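Local coordinates for DUF3863 domain-containing protein (Parabacteroides distasonis, PDB 3LM3) that is of unknown function but probably acts on carbohydrates, as a glycoside hydrolase or a deacetylase, at residues Thr231-Asp236 with Gly245-Tyr250; Thr219-Cys224 with His259-His264; Ala171-Gln176 with Asn239-Val244; Ala288-Glu293 with Asp297-Ala302. All coordinates share one frame; numbering follows the deposited sequence. Where two conformers were deposited one is given.

Interaction 1 (Thr231-Asp236 with Gly245-Tyr250); sequences TGHGID and GPIETY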
loop_
_atom_site.group_PDB
_atom_site.type_symbol
_atom_site.label_atom_id
_atom_site.label_comp_id
_atom_site.label_asym_id
_atom_site.label_seq_id
_atom_site.Cartn_x
_atom_site.Cartn_y
_atom_site.Cartn_z
ATOM N N THR A 231 19.346 4.876 4.488
ATOM C CA THR A 231 20.382 5.775 5.015
ATOM C C THR A 231 19.807 7.171 5.283
ATOM O O THR A 231 20.406 7.975 6.014
ATOM C CB THR A 231 21.541 5.935 4.069
ATOM O OG1 THR A 231 21.042 6.454 2.824
ATOM C CG2 THR A 231 22.299 4.620 3.855
ATOM N N GLY A 232 18.653 7.471 4.700
ATOM C CA GLY A 232 18.087 8.801 4.742
ATOM C C GLY A 232 17.119 9.007 3.586
ATOM O O GLY A 232 16.759 8.048 2.900
ATOM N N HIS A 233 16.716 10.253 3.387
ATOM C CA HIS A 233 15.700 10.598 2.378
ATOM C C HIS A 233 16.309 11.195 1.097
ATOM O O HIS A 233 15.577 11.410 0.138
ATOM C CB HIS A 233 14.676 11.598 2.937
ATOM C CG HIS A 233 13.806 11.056 4.025
ATOM N ND1 HIS A 233 13.138 11.893 4.899
ATOM C CD2 HIS A 233 13.484 9.796 4.381
ATOM C CE1 HIS A 233 12.462 11.157 5.766
ATOM N NE2 HIS A 233 12.655 9.884 5.479
ATOM N N GLY A 234 17.600 11.484 1.091
ATOM C CA GLY A 234 18.189 12.236 -0.010
ATOM C C GLY A 234 18.623 11.403 -1.195
ATOM O O GLY A 234 18.703 10.185 -1.122
ATOM N N ILE A 235 18.953 12.089 -2.293
ATOM C CA ILE A 235 19.362 11.411 -3.505
ATOM C C ILE A 235 20.727 10.748 -3.355
ATOM O O ILE A 235 21.062 9.867 -4.124
ATOM C CB ILE A 235 19.311 12.347 -4.724
ATOM C CG1 ILE A 235 19.236 11.505 -6.023
ATOM C CG2 ILE A 235 20.466 13.332 -4.720
ATOM C CD1 ILE A 235 18.751 12.276 -7.259
ATOM N N ASP A 236 21.477 11.125 -2.332
ATOM C CA ASP A 236 22.741 10.464 -2.038
ATOM C C ASP A 236 22.604 9.103 -1.378
ATOM O O ASP A 236 23.567 8.348 -1.339
ATOM C CB ASP A 236 23.631 11.366 -1.162
ATOM C CG ASP A 236 23.004 11.730 0.166
ATOM O OD1 ASP A 236 21.767 11.955 0.268
ATOM O OD2 ASP A 236 23.790 11.837 1.128
ATOM N N GLY A 245 5.633 7.618 -2.830
ATOM C CA GLY A 245 5.384 8.361 -1.607
ATOM C C GLY A 245 6.170 9.671 -1.633
ATOM O O GLY A 245 7.342 9.706 -2.050
ATOM N N PRO A 246 5.578 10.779 -1.177
ATOM C CA PRO A 246 6.238 12.059 -1.264
ATOM C C PRO A 246 7.467 12.269 -0.365
ATOM O O PRO A 246 8.348 13.035 -0.726
ATOM C CB PRO A 246 5.116 13.047 -0.869
ATOM C CG PRO A 246 4.185 12.228 -0.050
ATOM C CD PRO A 246 4.176 10.899 -0.715
ATOM N N ILE A 247 7.533 11.599 0.781
ATOM C CA ILE A 247 8.633 11.816 1.739
ATOM C C ILE A 247 9.992 11.544 1.094
ATOM O O ILE A 247 10.936 12.346 1.204
ATOM C CB ILE A 247 8.445 10.959 3.006
ATOM C CG1 ILE A 247 7.285 11.527 3.842
ATOM C CG2 ILE A 247 9.751 10.869 3.834
ATOM C CD1 ILE A 247 7.495 12.963 4.368
ATOM N N GLU A 248 10.091 10.408 0.405
ATOM C CA GLU A 248 11.364 9.947 -0.150
ATOM C C GLU A 248 11.660 10.498 -1.537
ATOM O O GLU A 248 12.711 10.190 -2.126
ATOM C CB GLU A 248 11.399 8.417 -0.184
ATOM C CG GLU A 248 11.233 7.762 1.156
ATOM C CD GLU A 248 9.818 7.644 1.668
ATOM O OE1 GLU A 248 8.864 7.887 0.913
ATOM O OE2 GLU A 248 9.689 7.297 2.881
ATOM N N THR A 249 10.743 11.313 -2.068
ATOM C CA THR A 249 10.854 11.819 -3.434
ATOM C C THR A 249 10.714 13.342 -3.452
ATOM O O THR A 249 11.703 14.056 -3.320
ATOM C CB THR A 249 9.844 11.121 -4.390
ATOM O OG1 THR A 249 8.491 11.327 -3.929
ATOM C CG2 THR A 249 10.153 9.632 -4.484
ATOM N N TYR A 250 9.493 13.860 -3.585
ATOM C CA TYR A 250 9.283 15.298 -3.590
ATOM C C TYR A 250 9.992 16.036 -2.439
ATOM O O TYR A 250 10.657 17.058 -2.667
ATOM C CB TYR A 250 7.784 15.623 -3.542
ATOM C CG TYR A 250 7.064 15.237 -4.809
ATOM C CD1 TYR A 250 7.260 15.943 -5.982
ATOM C CD2 TYR A 250 6.159 14.184 -4.834
ATOM C CE1 TYR A 250 6.616 15.567 -7.149
ATOM C CE2 TYR A 250 5.495 13.810 -6.029
ATOM C CZ TYR A 250 5.721 14.500 -7.166
ATOM O OH TYR A 250 5.088 14.076 -8.315
#

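Interaction 2 (Thr219-Cys224 with His259-His264); sequences TMDFIC and HREVMH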
loop_
_atom_site.group_PDB
_atom_site.type_symbol
_atom_site.label_atom_id
_atom_site.label_comp_id
_atom_site.label_asym_id
_atom_site.label_seq_id
_atom_site.Cartn_x
_atom_site.Cartn_y
_atom_site.Cartn_z
ATOM N N THR A 219 2.789 2.613 -3.668
ATOM C CA THR A 219 3.478 1.921 -4.753
ATOM C C THR A 219 4.986 2.146 -4.634
ATOM O O THR A 219 5.448 3.286 -4.606
ATOM C CB THR A 219 2.971 2.404 -6.103
ATOM O OG1 THR A 219 1.553 2.171 -6.177
ATOM C CG2 THR A 219 3.705 1.697 -7.262
HETATM N N MSE A 220 5.721 1.038 -4.611
HETATM C CA MSE A 220 7.178 1.052 -4.508
HETATM C C MSE A 220 7.880 1.035 -5.854
HETATM O O MSE A 220 7.411 0.424 -6.816
HETATM C CB MSE A 220 7.665 -0.156 -3.732
HETATM C CG MSE A 220 7.286 -0.163 -2.286
HETATM SE SE MSE A 220 8.081 1.281 -1.297
HETATM C CE MSE A 220 6.667 2.510 -1.365
ATOM N N ASP A 221 9.060 1.653 -5.879
ATOM C CA ASP A 221 10.030 1.355 -6.930
ATOM C C ASP A 221 10.626 0.019 -6.517
ATOM O O ASP A 221 11.301 -0.082 -5.496
ATOM C CB ASP A 221 11.066 2.461 -6.985
ATOM C CG ASP A 221 12.104 2.238 -8.094
ATOM O OD1 ASP A 221 12.446 1.057 -8.344
ATOM O OD2 ASP A 221 12.560 3.240 -8.731
ATOM N N PHE A 222 10.375 -1.014 -7.320
ATOM C CA PHE A 222 10.781 -2.367 -6.942
ATOM C C PHE A 222 12.283 -2.497 -6.711
ATOM O O PHE A 222 12.727 -3.262 -5.848
ATOM C CB PHE A 222 10.355 -3.388 -8.001
ATOM C CG PHE A 222 8.875 -3.643 -8.074
ATOM C CD1 PHE A 222 8.191 -4.130 -6.979
ATOM C CD2 PHE A 222 8.199 -3.563 -9.282
ATOM C CE1 PHE A 222 6.854 -4.432 -7.062
ATOM C CE2 PHE A 222 6.845 -3.871 -9.367
ATOM C CZ PHE A 222 6.191 -4.340 -8.269
ATOM N N ILE A 223 13.086 -1.759 -7.462
ATOM C CA ILE A 223 14.540 -1.812 -7.266
ATOM C C ILE A 223 14.917 -1.249 -5.892
ATOM O O ILE A 223 15.726 -1.844 -5.166
ATOM C CB ILE A 223 15.271 -1.107 -8.425
ATOM C CG1 ILE A 223 15.116 -1.991 -9.694
ATOM C CG2 ILE A 223 16.747 -0.908 -8.098
ATOM C CD1 ILE A 223 15.511 -1.328 -10.986
ATOM N N CYS A 224 14.327 -0.130 -5.496
ATOM C CA CYS A 224 14.613 0.448 -4.193
ATOM C C CYS A 224 14.155 -0.459 -3.055
ATOM O O CYS A 224 14.812 -0.564 -2.012
ATOM C CB CYS A 224 13.935 1.801 -4.046
ATOM S SG CYS A 224 14.343 3.007 -5.351
ATOM N N HIS A 259 9.882 14.367 -8.541
ATOM C CA HIS A 259 8.824 14.134 -9.498
ATOM C C HIS A 259 9.195 13.058 -10.523
ATOM O O HIS A 259 8.387 12.207 -10.855
ATOM C CB HIS A 259 8.487 15.429 -10.212
ATOM C CG HIS A 259 7.349 15.312 -11.154
ATOM N ND1 HIS A 259 6.069 15.015 -10.731
ATOM C CD2 HIS A 259 7.308 15.399 -12.502
ATOM C CE1 HIS A 259 5.281 14.955 -11.798
ATOM N NE2 HIS A 259 6.003 15.193 -12.881
ATOM N N ARG A 260 10.440 13.109 -10.999
ATOM C CA ARG A 260 10.887 12.162 -11.997
ATOM C C ARG A 260 10.834 10.727 -11.450
ATOM O O ARG A 260 10.460 9.794 -12.170
ATOM C CB ARG A 260 12.305 12.487 -12.466
ATOM C CG ARG A 260 12.379 13.680 -13.395
ATOM C CD ARG A 260 13.822 13.940 -13.775
ATOM N NE ARG A 260 13.985 14.940 -14.836
ATOM C CZ ARG A 260 14.031 16.250 -14.658
ATOM N NH1 ARG A 260 13.947 16.796 -13.440
ATOM N NH2 ARG A 260 14.189 17.021 -15.734
ATOM N N GLU A 261 11.204 10.533 -10.184
ATOM C CA GLU A 261 11.156 9.190 -9.593
ATOM C C GLU A 261 9.706 8.712 -9.415
ATOM O O GLU A 261 9.400 7.548 -9.639
ATOM C CB GLU A 261 11.923 9.171 -8.287
ATOM C CG GLU A 261 11.838 7.871 -7.514
ATOM C CD GLU A 261 12.325 6.634 -8.223
ATOM O OE1 GLU A 261 13.093 6.723 -9.206
ATOM O OE2 GLU A 261 11.932 5.539 -7.727
ATOM N N VAL A 262 8.812 9.626 -9.031
ATOM C CA VAL A 262 7.381 9.285 -8.904
ATOM C C VAL A 262 6.798 8.887 -10.262
ATOM O O VAL A 262 6.114 7.864 -10.356
ATOM C CB VAL A 262 6.598 10.439 -8.269
ATOM C CG1 VAL A 262 5.118 10.121 -8.214
ATOM C CG2 VAL A 262 7.117 10.681 -6.841
HETATM N N MSE A 263 7.117 9.644 -11.311
HETATM C CA MSE A 263 6.642 9.279 -12.658
HETATM C C MSE A 263 7.193 7.939 -13.096
HETATM O O MSE A 263 6.462 7.117 -13.668
HETATM C CB MSE A 263 6.997 10.354 -13.682
HETATM C CG MSE A 263 6.316 11.715 -13.418
HETATM SE SE MSE A 263 4.376 11.746 -13.546
HETATM C CE MSE A 263 3.986 11.566 -11.646
ATOM N N HIS A 264 8.485 7.701 -12.848
ATOM C CA HIS A 264 9.112 6.435 -13.199
ATOM C C HIS A 264 8.401 5.263 -12.519
ATOM O O HIS A 264 8.120 4.226 -13.130
ATOM C CB HIS A 264 10.584 6.446 -12.775
ATOM C CG HIS A 264 11.249 5.112 -12.886
ATOM N ND1 HIS A 264 11.776 4.659 -14.071
ATOM C CD2 HIS A 264 11.434 4.121 -11.975
ATOM C CE1 HIS A 264 12.284 3.453 -13.881
ATOM N NE2 HIS A 264 12.063 3.092 -12.627
#

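Interaction 3 (Ala171-Gln176 with Asn239-Val244); sequences AVIWSQ and NSRRGV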
loop_
_atom_site.group_PDB
_atom_site.type_symbol
_atom_site.label_atom_id
_atom_site.label_comp_id
_atom_site.label_asym_id
_atom_site.label_seq_id
_atom_site.Cartn_x
_atom_site.Cartn_y
_atom_site.Cartn_z
ATOM N N ALA A 171 -4.308 -3.480 3.846
ATOM C CA ALA A 171 -3.696 -4.353 4.844
ATOM C C ALA A 171 -2.433 -5.020 4.275
ATOM O O ALA A 171 -2.074 -6.159 4.638
ATOM C CB ALA A 171 -4.732 -5.379 5.366
ATOM N N VAL A 172 -1.788 -4.351 3.331
ATOM C CA VAL A 172 -0.491 -4.772 2.709
ATOM C C VAL A 172 0.354 -3.509 2.851
ATOM O O VAL A 172 -0.027 -2.518 2.347
ATOM C CB VAL A 172 -0.634 -5.158 1.162
ATOM C CG1 VAL A 172 0.755 -5.248 0.427
ATOM C CG2 VAL A 172 -1.479 -6.380 0.928
ATOM N N ILE A 173 1.480 -3.527 3.593
ATOM C CA ILE A 173 2.505 -2.441 3.464
ATOM C C ILE A 173 3.614 -3.140 2.728
ATOM O O ILE A 173 4.558 -3.705 3.302
ATOM C CB ILE A 173 2.989 -1.711 4.771
ATOM C CG1 ILE A 173 1.805 -1.042 5.498
ATOM C CG2 ILE A 173 3.896 -0.560 4.397
ATOM C CD1 ILE A 173 2.188 -0.022 6.638
ATOM N N TRP A 174 3.462 -3.179 1.404
ATOM C CA TRP A 174 4.210 -4.120 0.590
ATOM C C TRP A 174 5.705 -3.964 0.778
ATOM O O TRP A 174 6.260 -2.854 0.650
ATOM C CB TRP A 174 3.881 -3.998 -0.916
ATOM C CG TRP A 174 4.534 -5.118 -1.646
ATOM C CD1 TRP A 174 4.136 -6.426 -1.648
ATOM C CD2 TRP A 174 5.767 -5.077 -2.365
ATOM N NE1 TRP A 174 5.031 -7.196 -2.344
ATOM C CE2 TRP A 174 6.051 -6.388 -2.786
ATOM C CE3 TRP A 174 6.671 -4.056 -2.694
ATOM C CZ2 TRP A 174 7.193 -6.698 -3.505
ATOM C CZ3 TRP A 174 7.807 -4.386 -3.414
ATOM C CH2 TRP A 174 8.054 -5.686 -3.815
ATOM N N SER A 175 6.375 -5.082 1.078
ATOM C CA SER A 175 7.822 -5.192 1.252
ATOM C C SER A 175 8.382 -4.567 2.499
ATOM O O SER A 175 9.575 -4.589 2.690
ATOM C CB SER A 175 8.636 -4.707 0.047
ATOM O OG SER A 175 8.770 -3.295 -0.047
ATOM N N GLN A 176 7.559 -4.036 3.374
ATOM C CA GLN A 176 8.070 -3.353 4.560
ATOM C C GLN A 176 8.885 -4.315 5.426
ATOM O O GLN A 176 8.412 -5.396 5.807
ATOM C CB GLN A 176 6.919 -2.760 5.380
ATOM C CG GLN A 176 7.304 -2.363 6.808
ATOM C CD GLN A 176 8.552 -1.532 6.848
ATOM O OE1 GLN A 176 9.344 -1.597 7.800
ATOM N NE2 GLN A 176 8.762 -0.769 5.802
ATOM N N ASN A 239 16.844 4.061 0.223
ATOM C CA ASN A 239 15.678 4.052 1.049
ATOM C C ASN A 239 14.709 3.027 0.532
ATOM O O ASN A 239 14.187 3.143 -0.585
ATOM C CB ASN A 239 15.046 5.440 1.154
ATOM C CG ASN A 239 13.999 5.528 2.228
ATOM O OD1 ASN A 239 13.088 4.715 2.291
ATOM N ND2 ASN A 239 14.133 6.540 3.115
ATOM N N SER A 240 14.479 1.992 1.342
ATOM C CA SER A 240 13.600 0.896 0.937
ATOM C C SER A 240 12.117 1.240 0.779
ATOM O O SER A 240 11.351 0.410 0.287
ATOM C CB SER A 240 13.736 -0.248 1.926
ATOM O OG SER A 240 13.216 0.137 3.158
ATOM N N ARG A 241 11.729 2.469 1.134
ATOM C CA ARG A 241 10.351 2.931 0.953
ATOM C C ARG A 241 10.162 3.901 -0.181
ATOM O O ARG A 241 9.094 4.509 -0.330
ATOM C CB ARG A 241 9.830 3.551 2.253
ATOM C CG ARG A 241 9.781 2.583 3.420
ATOM C CD ARG A 241 8.944 1.338 3.112
ATOM N NE ARG A 241 7.593 1.727 2.735
ATOM C CZ ARG A 241 6.686 0.924 2.192
ATOM N NH1 ARG A 241 6.989 -0.343 1.916
ATOM N NH2 ARG A 241 5.477 1.424 1.926
ATOM N N ARG A 242 11.174 4.016 -1.042
ATOM C CA ARG A 242 11.072 4.900 -2.191
ATOM C C ARG A 242 10.192 4.350 -3.331
ATOM O O ARG A 242 10.378 3.220 -3.819
ATOM C CB ARG A 242 12.463 5.206 -2.717
ATOM C CG ARG A 242 12.446 6.176 -3.875
ATOM C CD ARG A 242 13.822 6.830 -4.052
ATOM N NE ARG A 242 14.059 7.798 -2.990
ATOM C CZ ARG A 242 14.981 7.724 -2.024
ATOM N NH1 ARG A 242 15.879 6.752 -1.969
ATOM N NH2 ARG A 242 15.036 8.666 -1.091
ATOM N N GLY A 243 9.284 5.215 -3.792
ATOM C CA GLY A 243 8.442 4.939 -4.921
ATOM C C GLY A 243 7.628 6.156 -5.256
ATOM O O GLY A 243 8.195 7.170 -5.692
ATOM N N VAL A 244 6.317 6.103 -5.020
ATOM C CA VAL A 244 5.455 7.260 -5.226
ATOM C C VAL A 244 5.211 8.100 -3.986
ATOM O O VAL A 244 4.678 9.200 -4.093
ATOM C CB VAL A 244 4.097 6.880 -5.859
ATOM C CG1 VAL A 244 4.283 6.159 -7.212
ATOM C CG2 VAL A 244 3.268 6.045 -4.875
HETATM O O HOH W 1 9.996 -1.596 1.523
HETATM O O HOH W 2 11.380 -2.150 3.760
#

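Interaction 4 (Ala288-Glu293 with Asp297-Ala302); sequences AQMVHE and DLICDA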
loop_
_atom_site.group_PDB
_atom_site.type_symbol
_atom_site.label_atom_id
_atom_site.label_comp_id
_atom_site.label_asym_id
_atom_site.label_seq_id
_atom_site.Cartn_x
_atom_site.Cartn_y
_atom_site.Cartn_z
ATOM N N ALA A 288 -1.881 14.482 6.173
ATOM C CA ALA A 288 -2.252 15.904 6.185
ATOM C C ALA A 288 -1.212 16.750 6.922
ATOM O O ALA A 288 -0.961 17.896 6.540
ATOM C CB ALA A 288 -3.602 16.085 6.804
ATOM N N GLN A 289 -0.631 16.202 7.977
ATOM C CA GLN A 289 0.337 16.951 8.780
ATOM C C GLN A 289 1.583 17.358 8.001
ATOM O O GLN A 289 2.369 18.195 8.487
ATOM C CB GLN A 289 0.711 16.195 10.053
ATOM C CG GLN A 289 1.337 14.809 9.908
ATOM C CD GLN A 289 2.768 14.810 9.415
ATOM O OE1 GLN A 289 3.029 14.536 8.263
ATOM N NE2 GLN A 289 3.720 15.133 10.305
HETATM N N MSE A 290 1.784 16.813 6.802
HETATM C CA MSE A 290 2.966 17.182 6.008
HETATM C C MSE A 290 2.966 18.652 5.657
HETATM O O MSE A 290 4.051 19.280 5.518
HETATM C CB MSE A 290 3.088 16.356 4.722
HETATM C CG MSE A 290 3.566 14.959 4.944
HETATM SE SE MSE A 290 3.929 13.926 3.372
HETATM C CE MSE A 290 2.300 14.392 2.424
ATOM N N VAL A 291 1.788 19.241 5.507
ATOM C CA VAL A 291 1.679 20.688 5.205
ATOM C C VAL A 291 2.361 21.488 6.321
ATOM O O VAL A 291 3.109 22.436 6.055
ATOM C CB VAL A 291 0.200 21.113 5.020
ATOM C CG1 VAL A 291 0.003 22.612 5.174
ATOM C CG2 VAL A 291 -0.347 20.565 3.699
ATOM N N HIS A 292 2.123 21.101 7.566
ATOM C CA HIS A 292 2.764 21.772 8.711
ATOM C C HIS A 292 4.248 21.409 8.825
ATOM O O HIS A 292 5.106 22.283 9.099
ATOM C CB HIS A 292 2.073 21.392 10.014
ATOM C CG HIS A 292 2.474 22.237 11.174
ATOM N ND1 HIS A 292 1.917 23.473 11.393
ATOM C CD2 HIS A 292 3.355 22.032 12.185
ATOM C CE1 HIS A 292 2.443 24.002 12.483
ATOM N NE2 HIS A 292 3.312 23.145 12.983
ATOM N N GLU A 293 4.585 20.139 8.635
ATOM C CA GLU A 293 5.970 19.699 8.847
ATOM C C GLU A 293 6.933 20.301 7.820
ATOM O O GLU A 293 8.073 20.671 8.153
ATOM C CB GLU A 293 6.071 18.180 8.833
ATOM C CG GLU A 293 7.424 17.694 9.323
ATOM C CD GLU A 293 7.498 16.226 9.663
ATOM O OE1 GLU A 293 6.519 15.469 9.487
ATOM O OE2 GLU A 293 8.620 15.812 10.099
ATOM N N ASP A 297 3.206 25.466 0.795
ATOM C CA ASP A 297 3.429 25.623 -0.630
ATOM C C ASP A 297 4.199 24.468 -1.222
ATOM O O ASP A 297 3.852 23.988 -2.308
ATOM C CB ASP A 297 4.126 26.937 -0.947
ATOM C CG ASP A 297 3.257 28.150 -0.680
ATOM O OD1 ASP A 297 2.011 28.060 -0.579
ATOM O OD2 ASP A 297 3.866 29.241 -0.606
ATOM N N LEU A 298 5.243 24.014 -0.543
ATOM C CA LEU A 298 6.011 22.863 -1.010
ATOM C C LEU A 298 5.120 21.631 -1.191
ATOM O O LEU A 298 5.169 20.989 -2.239
ATOM C CB LEU A 298 7.173 22.576 -0.072
ATOM C CG LEU A 298 8.060 21.400 -0.491
ATOM C CD1 LEU A 298 8.875 21.708 -1.754
ATOM C CD2 LEU A 298 9.003 20.978 0.631
ATOM N N ILE A 299 4.327 21.282 -0.178
ATOM C CA ILE A 299 3.551 20.051 -0.215
ATOM C C ILE A 299 2.387 20.179 -1.195
ATOM O O ILE A 299 2.122 19.251 -1.947
ATOM C CB ILE A 299 3.133 19.622 1.218
ATOM C CG1 ILE A 299 4.393 19.323 2.041
ATOM C CG2 ILE A 299 2.189 18.413 1.224
ATOM C CD1 ILE A 299 5.228 18.185 1.488
ATOM N N CYS A 300 1.728 21.325 -1.213
ATOM C CA CYS A 300 0.685 21.532 -2.218
ATOM C C CYS A 300 1.237 21.574 -3.640
ATOM O O CYS A 300 0.599 21.024 -4.561
ATOM C CB CYS A 300 -0.159 22.746 -1.877
ATOM S SG CYS A 300 -1.202 22.538 -0.413
ATOM N N ASP A 301 2.403 22.192 -3.852
ATOM C CA ASP A 301 3.030 22.141 -5.173
ATOM C C ASP A 301 3.370 20.701 -5.571
ATOM O O ASP A 301 3.194 20.316 -6.714
ATOM C CB ASP A 301 4.315 22.988 -5.234
ATOM C CG ASP A 301 4.045 24.481 -5.309
ATOM O OD1 ASP A 301 2.885 24.912 -5.513
ATOM O OD2 ASP A 301 5.036 25.225 -5.130
ATOM N N ALA A 302 3.860 19.907 -4.630
ATOM C CA ALA A 302 4.160 18.518 -4.914
ATOM C C ALA A 302 2.903 17.746 -5.317
ATOM O O ALA A 302 2.913 16.948 -6.274
ATOM C CB ALA A 302 4.832 17.856 -3.684
#

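Interaction 1 (Thr231-Asp236 with Gly245-Tyr250)
Ile247 lays its CG2 methyl over one face of the His233 imidazole, a CH-pi contact that joins the irregular loop following helix 222-225 to the start of helix 247-253 at the protein surface. This is the tight half of the contact. Ile247 CG2 stands 3.5 Å from the centroid of the His233 ring and 20° off its normal, shifted toward the rim so that His233 CE1 is its closest partner at 3.3 Å. With CG1 set beside the backbone N (chi1 -72°), Ile247 gives the ring its branch methyl and sends CD1 toward Met290; the side chain was modelled in two conformers, and the CH-pi contact is described for one of them.

Glu248 forms the looser half. Its CG comes obliquely to the ring, 4.4 Å from His233 CD2, and its OE2 stays 4.7 Å from His233 NE2, without contact. No hydrogen bond crosses the two segments. The imidazole is instead held from outside through ND1, which is hydrogen-bonded to Lys251 NZ. With alanine in place of His233, Ile247 CG2 would probably lose the flat surface beneath it and Lys251 its mate at ND1. Behind the contact, where the chain enters the helix, Thr249 OG1 turns back to donate a 2.7 Å hydrogen bond to Gly245 O, arriving 37° out of the carbonyl plane.

Interaction 2 (Thr219-Cys224 with His259-His264)
Asp221 OD2 is approached by Glu261 OE2 at 2.6 Å and hydrogen-bonded to Ser353 OG from outside the two segments; His264 CD2 lies 3.5 Å from the same oxygen. The side chains of Asp221 and Glu261 meet at about a right angle, yet their carboxyl groups are nearly coplanar, with planes 8° apart. Glu261 gets there by a bend in mid-chain (chi2 59°), which swings its end off the helix toward Asp221, and its other oxygen, OE1, is secured by Ser348 OG.

The His264 ring stands obliquely to Asp221 and offers a carbon rather than a nitrogen; its NE2 is taken by Glu345 OE2. Cys224 SG only skirts the pair, 4.2 Å from Glu261 OE2. The second oxygen of the aspartate has a separate job. Asp221 OD1 accepts a weak bond from Ile223 N, 3.0 Å long and bent to 134°, and Glu345 OE1 adds another weak bond to the same N-H. One carboxyl group therefore faces two ways: OD2 toward the long helix 255-277, and OD1 toward the first turn of the short helix 222-225, where Asp221 takes the N-cap position, with a weak capping bond.

Interaction 3 (Ala171-Gln176 with Asn239-Val244)
Arg241 reaches from one beta turn to another, linking the type I turn Asn239-Arg242 to the type II turn Ile173-Gln176, which follows strand 168-172, the strand paired with 146-148 and 213-216. Its guanidinium meets the middle peptide of that second turn: Arg241 NH1 donates to Trp174 O over 2.9 Å, with an N-H...O angle of 137°. The carbonyl oxygen lies in the guanidinium plane, at its edge. Ser175 OG donates to the same Trp174 O at 2.6 Å from the opposite face of the peptide, so two donors fix this oxygen. Ser175 has the positive phi (72°) expected at the third position of a type II turn.

Over one face of the guanidinium sits Ile173 CG2, 3.5 Å from Arg241 NH2, an apolar lid set across the arginine. Bends at chi2 and chi3 fold the Arg241 chain so that its end turns toward Trp174 and Ile173. Outside the pair, Trp218 and Glu248 also touch this side chain.

Water completes the join between the turns. One molecule donates to Ser175 OG at 2.6 Å and lies 2.7 Å from Ser240 O, while accepting a longer bond from Arg241 NH1. A second donates to Ser240 OG and lies near Ser175 O, an oxygen that Lys418 NZ also holds. The arginine's own turn is fastened by an Asx turn, in which Arg241 N donates to Asn239 OD1 over 2.9 Å, in the plane of the amide carbonyl.

Interaction 4 (Ala288-Glu293 with Asp297-Ala302)
Ile299 carries the apolar part of this contact, packing against the side chains of Met290 and Val291. Its CG2 methyl lies 4.1 Å from Val291 CG2, the two side chains crossing at a slant, and 4.2 Å from Met290 CB, where they cross at about a right angle. The end of the selenomethionine Met290 curls back (chi3 -46°) so that its CE also nears Ile299 CG2, although Met290 was modelled in two conformers and only one is described.

Carbon against backbone comes next. Ile299 CG1, set beside its own backbone N (chi1 -63°), rests 3.5 Å from Met290 O, so each branch of the isoleucine has a different surface to lie on. Structurally this is a pair of consecutive helices joined by a short link: strand 280-287, which pairs in parallel with strand 21-29, leads into the short helix 290-294, and helix 296-313 follows almost at once. Leu59 of helix 53-64 packs on Ile299 from outside. Cutting the side chain back to an alanine would strip away both branches and is likely to open a gap between the two helices, leaving Val291 CG2 without its methyl partner.

The polar side-chain bonds belong to the first segment. Gln289 NE2 donates a nearly straight 2.9 Å bond (172°) to Glu293 OE1, one turn along, and Glu47 OE2 also binds that nitrogen.

In the fold
Interactions 1, 2 and 3 form one neighbourhood, their centres 11 to 13 Å apart, whereas interaction 4 lies 15 Å from interaction 1 and about 20 Å from the other two. Along the chain interaction 1 is nested within the loop closed by interaction 2; interaction 3 crosses both, and interaction 4 follows in series. Direct bonds tie the group together: Tyr250 OH to His259 ND1 joins interactions 1 and 2, Glu248 O to Arg242 NE joins 1 and 3, and Asp221 N to Arg242 O joins 2 and 3. Through Pro246, Ile247 and Tyr250, segment 245-250 also packs on interaction 4, so the chain between strands 213-216 and 280-287 packs on itself and on helices 290-294 and 296-313.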